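Local coordinates for putative branched chain amino acid ABC transporter, periplasmic amino acid-binding protein (Brucella ovis, PDB 4XFK), which probably binds branched-chain and related amino acids in the periplasm and serves as a component of an amino-acid ABC transport system, at residues A138-R141 / F142-A146; V145-G148 / M149-G153; E173-V176 / V177-K181. The protein carries 1 engineered substitution. All blocks are in the same frame, centred on the assembly; numbering follows the deposited sequence. Where two conformers were deposited one is given.

Contact 1: A138-R141 / F142-A146; sequences AAIR and FKTVA. Engineered in segment 138-141: Arg141 (natural residue His).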
loop_
_atom_site.group_PDB
_atom_site.type_symbol
_atom_site.label_atom_id
_atom_site.label_comp_id
_atom_site.label_asym_id
_atom_site.label_seq_id
_atom_site.Cartn_x
_atom_site.Cartn_y
_atom_site.Cartn_z
ATOM N N ALA A 138 0.554 6.693 -5.586
ATOM C CA ALA A 138 -0.435 6.924 -6.636
ATOM C C ALA A 138 0.160 6.844 -8.038
ATOM O O ALA A 138 -0.470 6.324 -8.958
ATOM C CB ALA A 138 -1.113 8.272 -6.436
ATOM N N ALA A 139 1.369 7.366 -8.193
ATOM C CA ALA A 139 2.014 7.382 -9.503
ATOM C C ALA A 139 2.348 5.972 -9.974
ATOM O O ALA A 139 2.080 5.604 -11.117
ATOM C CB ALA A 139 3.265 8.260 -9.482
ATOM N N ILE A 140 2.927 5.176 -9.084
ATOM C CA ILE A 140 3.274 3.808 -9.430
ATOM C C ILE A 140 2.013 2.992 -9.745
ATOM O O ILE A 140 1.964 2.275 -10.750
ATOM C CB ILE A 140 4.075 3.134 -8.295
ATOM C CG1 ILE A 140 5.406 3.872 -8.063
ATOM C CG2 ILE A 140 4.285 1.657 -8.594
ATOM C CD1 ILE A 140 6.161 3.412 -6.815
ATOM N N ARG A 141 0.997 3.096 -8.884
ATOM C CA ARG A 141 -0.246 2.356 -9.092
ATOM C C ARG A 141 -0.852 2.637 -10.467
ATOM O O ARG A 141 -1.207 1.714 -11.212
ATOM C CB ARG A 141 -1.292 2.717 -8.033
ATOM C CG ARG A 141 -1.018 2.217 -6.623
ATOM C CD ARG A 141 -1.169 0.720 -6.456
ATOM N NE ARG A 141 -1.133 0.400 -5.032
ATOM C CZ ARG A 141 -1.248 -0.825 -4.529
ATOM N NH1 ARG A 141 -1.431 -1.867 -5.329
ATOM N NH2 ARG A 141 -1.174 -1.010 -3.218
ATOM N N PHE A 142 -0.995 3.917 -10.798
ATOM C CA PHE A 142 -1.828 4.264 -11.942
ATOM C C PHE A 142 -1.112 4.313 -13.275
ATOM O O PHE A 142 -1.723 4.058 -14.305
ATOM C CB PHE A 142 -2.787 5.419 -11.620
ATOM C CG PHE A 142 -3.878 4.962 -10.713
ATOM C CD1 PHE A 142 -5.022 4.371 -11.238
ATOM C CD2 PHE A 142 -3.694 4.963 -9.335
ATOM C CE1 PHE A 142 -5.998 3.858 -10.406
ATOM C CE2 PHE A 142 -4.668 4.440 -8.490
ATOM C CZ PHE A 142 -5.811 3.873 -9.026
ATOM N N LYS A 143 0.194 4.548 -13.260
ATOM C CA LYS A 143 1.004 4.344 -14.451
ATOM C C LYS A 143 1.000 2.866 -14.815
ATOM O O LYS A 143 0.726 2.488 -15.954
ATOM C CB LYS A 143 2.443 4.788 -14.205
ATOM C CG LYS A 143 3.407 4.281 -15.264
ATOM C CD LYS A 143 4.868 4.470 -14.863
ATOM C CE LYS A 143 5.335 3.438 -13.832
ATOM N NZ LYS A 143 5.127 3.880 -12.424
ATOM N N THR A 144 1.304 2.012 -13.831
ATOM C CA THR A 144 1.401 0.586 -14.131
ATOM C C THR A 144 0.072 -0.037 -14.551
ATOM O O THR A 144 0.049 -0.834 -15.488
ATOM C CB THR A 144 2.077 -0.257 -13.007
ATOM O OG1 THR A 144 1.327 -0.156 -11.791
ATOM C CG2 THR A 144 3.518 0.188 -12.758
ATOM N N VAL A 145 -1.028 0.316 -13.885
ATOM C CA VAL A 145 -2.298 -0.296 -14.254
ATOM C C VAL A 145 -2.688 0.086 -15.682
ATOM O O VAL A 145 -3.117 -0.763 -16.472
ATOM C CB VAL A 145 -3.444 -0.018 -13.229
ATOM C CG1 VAL A 145 -4.040 1.385 -13.384
ATOM C CG2 VAL A 145 -4.517 -1.083 -13.349
ATOM N N ALA A 146 -2.497 1.354 -16.037
ATOM C CA ALA A 146 -2.874 1.819 -17.365
ATOM C C ALA A 146 -1.928 1.260 -18.436
ATOM O O ALA A 146 -2.373 0.782 -19.486
ATOM C CB ALA A 146 -2.890 3.348 -17.406
#
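Thr144 has its OG1 between the backbone N and the carbonyl carbon (chi1 61°), and this turns the hydroxyl back toward Ile140, one helical turn earlier. Thr144 OG1 donates to Ile140 O at 2.7 Å. Thr144 N donates to the same Ile140 O at 3.2 Å. The two donors arrive from opposite faces of the carbonyl plane, so one oxygen is gripped twice. Ser265 also bonds the hydroxyl. Phe142 has CG anti to the carbonyl carbon (chi1 -72°), which sends the ring back along the helix. Ala138 O lies at the ring edge, in its plane, 3.5 Å from Phe142 CD2. Arg141 CB meets the same ring atom, Phe142 CD2, obliquely at 3.5 Å. Arg141 is engineered; the natural residue is His. Its guanidinium group leads away to a salt bridge with Glu118 and to Ser265 O. The backbone bonds are those of the first turns of helix 138-152. In this periplasmic binding protein fold it links edge strand 131-133 of the five-stranded parallel sheet to strand 158-164 of the second sheet. Phe142 touches Val172 of helix 167-184 and Phe217 of strand 215-218, while Val145 rests on Phe217 and on Ile263 of strand 263-266.

Contact 2: V145-G148 / M149-G153; sequences VAQG and MKDKG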
loop_
_atom_site.group_PDB
_atom_site.type_symbol
_atom_site.label_atom_id
_atom_site.label_comp_id
_atom_site.label_asym_id
_atom_site.label_seq_id
_atom_site.Cartn_x
_atom_site.Cartn_y
_atom_site.Cartn_z
ATOM N N VAL A 145 -1.028 0.316 -13.885
ATOM C CA VAL A 145 -2.298 -0.296 -14.254
ATOM C C VAL A 145 -2.688 0.086 -15.682
ATOM O O VAL A 145 -3.117 -0.763 -16.472
ATOM C CB VAL A 145 -3.444 -0.018 -13.229
ATOM C CG1 VAL A 145 -4.040 1.385 -13.384
ATOM C CG2 VAL A 145 -4.517 -1.083 -13.349
ATOM N N ALA A 146 -2.497 1.354 -16.037
ATOM C CA ALA A 146 -2.874 1.819 -17.365
ATOM C C ALA A 146 -1.928 1.260 -18.436
ATOM O O ALA A 146 -2.373 0.782 -19.486
ATOM C CB ALA A 146 -2.890 3.348 -17.406
ATOM N N GLN A 147 -0.626 1.315 -18.177
ATOM C CA GLN A 147 0.342 0.797 -19.139
ATOM C C GLN A 147 0.180 -0.707 -19.358
ATOM O O GLN A 147 0.303 -1.189 -20.482
ATOM C CB GLN A 147 1.771 1.125 -18.718
ATOM C CG GLN A 147 2.805 0.751 -19.765
ATOM C CD GLN A 147 2.675 1.583 -21.018
ATOM O OE1 GLN A 147 2.529 2.805 -20.954
ATOM N NE2 GLN A 147 2.709 0.925 -22.170
ATOM N N GLY A 148 -0.086 -1.448 -18.287
ATOM C CA GLY A 148 -0.323 -2.879 -18.396
ATOM C C GLY A 148 -1.521 -3.191 -19.277
ATOM O O GLY A 148 -1.457 -4.050 -20.154
ATOM N N MET A 149 -2.619 -2.476 -19.056
ATOM C CA MET A 149 -3.796 -2.618 -19.914
ATOM C C MET A 149 -3.468 -2.287 -21.376
ATOM O O MET A 149 -3.888 -3.004 -22.295
ATOM C CB MET A 149 -4.937 -1.746 -19.407
ATOM C CG MET A 149 -5.449 -2.207 -18.057
ATOM S SD MET A 149 -6.710 -1.129 -17.365
ATOM C CE MET A 149 -8.083 -1.489 -18.469
ATOM N N LYS A 150 -2.705 -1.216 -21.590
ATOM C CA LYS A 150 -2.272 -0.841 -22.934
ATOM C C LYS A 150 -1.442 -1.948 -23.588
ATOM O O LYS A 150 -1.671 -2.291 -24.748
ATOM C CB LYS A 150 -1.488 0.468 -22.892
ATOM C CG LYS A 150 -1.004 0.942 -24.255
ATOM C CD LYS A 150 -0.312 2.286 -24.117
ATOM C CE LYS A 150 0.157 2.831 -25.456
ATOM N NZ LYS A 150 0.575 4.259 -25.324
ATOM N N ASP A 151 -0.496 -2.515 -22.843
ATOM C CA ASP A 151 0.359 -3.585 -23.367
ATOM C C ASP A 151 -0.463 -4.818 -23.763
ATOM O O ASP A 151 -0.116 -5.535 -24.707
ATOM C CB ASP A 151 1.423 -3.996 -22.334
ATOM C CG ASP A 151 2.466 -2.909 -22.078
ATOM O OD1 ASP A 151 2.519 -1.910 -22.828
ATOM O OD2 ASP A 151 3.249 -3.064 -21.118
ATOM N N LYS A 152 -1.551 -5.055 -23.035
ATOM C CA LYS A 152 -2.393 -6.226 -23.260
ATOM C C LYS A 152 -3.437 -5.961 -24.347
ATOM O O LYS A 152 -4.047 -6.888 -24.877
ATOM C CB LYS A 152 -3.074 -6.655 -21.951
ATOM C CG LYS A 152 -3.874 -7.953 -22.044
ATOM C CD LYS A 152 -4.620 -8.256 -20.755
ATOM C CE LYS A 152 -5.651 -9.359 -20.955
ATOM N NZ LYS A 152 -5.054 -10.604 -21.514
ATOM N N GLY A 153 -3.635 -4.692 -24.688
ATOM C CA GLY A 153 -4.598 -4.324 -25.711
ATOM C C GLY A 153 -6.026 -4.210 -25.196
ATOM O O GLY A 153 -6.979 -4.304 -25.974
HETATM O O HOH W 1 2.410 4.404 -23.181
#
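Gln147 and Asp151 pair on the last turns of helix 138-152, which closes in a Schellman motif at Gly153. Gly153 has positive phi. Its N bonds back to Lys150 O at 3.1 Å and, weakly, to Met149 O. The main-chain bonds across the contact follow the helix, from Met149 N to Val145 O through to Lys152 N to Gly148 O. Side-chain polar contacts lie on the partly exposed face. Gln147 NE2 donates to Asp151 OD1 at 2.9 Å, with the oxygen near the amide plane and the donor on its syn side, 34° out of the carboxylate plane. Gln147 has CG anti to its N and a bend at chi2 (66°), which swings the amide toward Asp151, its plane turned 53° from the carboxylate. Van der Waals contacts come from Met149, whose CG lies 3.2 Å from Val145 O. Met149 packs on Ile263 of strand 263-266 and Thr215 of strand 215-218, so this side of the helix faces the sheet. Lys150 runs out fully extended, and its NZ also bonds Ile183 O. A water bridges Gln147 and Lys150: it donates to Gln147 OE1 at 2.7 Å and accepts from Lys150 NZ at 2.8 Å.

Contact 3: E173-V176 / V177-K181; sequences ENTV and VANAK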
loop_
_atom_site.group_PDB
_atom_site.type_symbol
_atom_site.label_atom_id
_atom_site.label_comp_id
_atom_site.label_asym_id
_atom_site.label_seq_id
_atom_site.Cartn_x
_atom_site.Cartn_y
_atom_site.Cartn_z
ATOM N N GLU A 173 -6.573 11.004 -9.162
ATOM C CA GLU A 173 -7.153 11.777 -10.253
ATOM C C GLU A 173 -6.085 12.547 -11.026
ATOM O O GLU A 173 -6.057 12.522 -12.261
ATOM C CB GLU A 173 -8.210 12.754 -9.745
ATOM C CG GLU A 173 -8.865 13.533 -10.887
ATOM C CD GLU A 173 -9.879 14.550 -10.416
ATOM O OE1 GLU A 173 -10.999 14.149 -10.050
ATOM O OE2 GLU A 173 -9.559 15.757 -10.437
ATOM N N ASN A 174 -5.202 13.238 -10.308
ATOM C CA ASN A 174 -4.174 14.039 -10.965
ATOM C C ASN A 174 -3.233 13.162 -11.794
ATOM O O ASN A 174 -2.828 13.532 -12.890
ATOM C CB ASN A 174 -3.389 14.874 -9.949
ATOM C CG ASN A 174 -4.211 16.013 -9.363
ATOM O OD1 ASN A 174 -5.215 16.432 -9.938
ATOM N ND2 ASN A 174 -3.774 16.528 -8.219
ATOM N N THR A 175 -2.907 11.986 -11.270
ATOM C CA THR A 175 -2.057 11.029 -11.975
ATOM C C THR A 175 -2.723 10.505 -13.246
ATOM O O THR A 175 -2.118 10.499 -14.317
ATOM C CB THR A 175 -1.717 9.840 -11.063
ATOM O OG1 THR A 175 -0.988 10.303 -9.921
ATOM C CG2 THR A 175 -0.884 8.811 -11.809
ATOM N N VAL A 176 -3.977 10.084 -13.127
ATOM C CA VAL A 176 -4.723 9.566 -14.265
ATOM C C VAL A 176 -4.845 10.628 -15.371
ATOM O O VAL A 176 -4.650 10.334 -16.549
ATOM C CB VAL A 176 -6.113 9.056 -13.816
ATOM C CG1 VAL A 176 -7.030 8.836 -15.009
ATOM C CG2 VAL A 176 -5.969 7.776 -12.993
ATOM N N VAL A 177 -5.136 11.867 -14.980
ATOM C CA VAL A 177 -5.207 12.980 -15.925
ATOM C C VAL A 177 -3.842 13.265 -16.556
ATOM O O VAL A 177 -3.750 13.469 -17.760
ATOM C CB VAL A 177 -5.747 14.251 -15.235
ATOM C CG1 VAL A 177 -5.539 15.490 -16.108
ATOM C CG2 VAL A 177 -7.216 14.070 -14.888
ATOM N N ALA A 178 -2.782 13.254 -15.749
ATOM C CA ALA A 178 -1.438 13.549 -16.247
ATOM C C ALA A 178 -0.946 12.523 -17.263
ATOM O O ALA A 178 -0.207 12.873 -18.186
ATOM C CB ALA A 178 -0.444 13.674 -15.093
ATOM N N ASN A 179 -1.364 11.268 -17.102
ATOM C CA ASN A 179 -0.899 10.180 -17.963
ATOM C C ASN A 179 -1.737 9.967 -19.225
ATOM O O ASN A 179 -1.372 9.167 -20.092
ATOM C CB ASN A 179 -0.839 8.866 -17.175
ATOM C CG ASN A 179 0.246 8.862 -16.120
ATOM O OD1 ASN A 179 1.237 9.579 -16.232
ATOM N ND2 ASN A 179 0.066 8.046 -15.091
ATOM N N ALA A 180 -2.856 10.678 -19.324
ATOM C CA ALA A 180 -3.830 10.454 -20.391
ATOM C C ALA A 180 -3.225 10.602 -21.787
ATOM O O ALA A 180 -3.418 9.744 -22.662
ATOM C CB ALA A 180 -5.003 11.402 -20.228
ATOM N N LYS A 181 -2.479 11.683 -21.987
ATOM C CA LYS A 181 -1.936 11.996 -23.306
ATOM C C LYS A 181 -0.955 10.936 -23.799
ATOM O O LYS A 181 -1.057 10.461 -24.935
ATOM C CB LYS A 181 -1.264 13.370 -23.284
#
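Thr175 and Asn179 lie side by side and point the same way, one helical turn apart. Thr175 CG2 touches Asn179 ND2 at 3.5 Å. The amide of Asn179 also sits close to the carbonyl one turn earlier, with Asn179 CG 3.4 Å from Thr175 O. The bond to that oxygen comes from the backbone: Asn179 N donates to Thr175 O at 3.0 Å. On another flank, Val177 CG2 packs 3.3 Å from Glu173 O, which accepts from Val177 N at 2.9 Å. This branch is anti to the carbonyl carbon of Val177, and that puts it back toward Glu173. Ala178 CB rests 3.2 Å from Asn174 O. These turns belong to helix 167-184, the crossover of a beta-alpha-beta unit between strands 158-164 and 186-193. Val176 packs on Val187 and Val177 on Lys190, both of the second strand. Glu173 reaches both strands, touching Ser161 and Leu192 among others. Thr175 OG1 stands beside its own backbone N (chi1 -62°) and bonds Asp171 O, a turn back. That leaves CG2 for the Asn179 amide. Further out, Tyr185 OH bonds Val176 O, and Asn179 and Ala180 touch Tyr185.

Overall arrangement
Contacts 1 and 2 are successive parts of helix 138-152. Their centres are 10 Å apart, and they share Val145 and Ala146. Contact 3 lies on the neighbouring helix 167-184, also with its centre 10 Å from that of contact 1. These two helices pack directly: Phe142 CD1 is 3.9 Å from Val176 CG2, and Lys143 CA is 3.9 Å from Asn179 ND2. Contacts 2 and 3 do not touch; their nearest atoms are about 6 Å apart. All three lie on the same side of the chain's centre. The centre of contact 1 is nearest it, about 12 Å from the centre of the chain, and the engineered Arg141 side chain comes about 7 Å from a bound sodium ion.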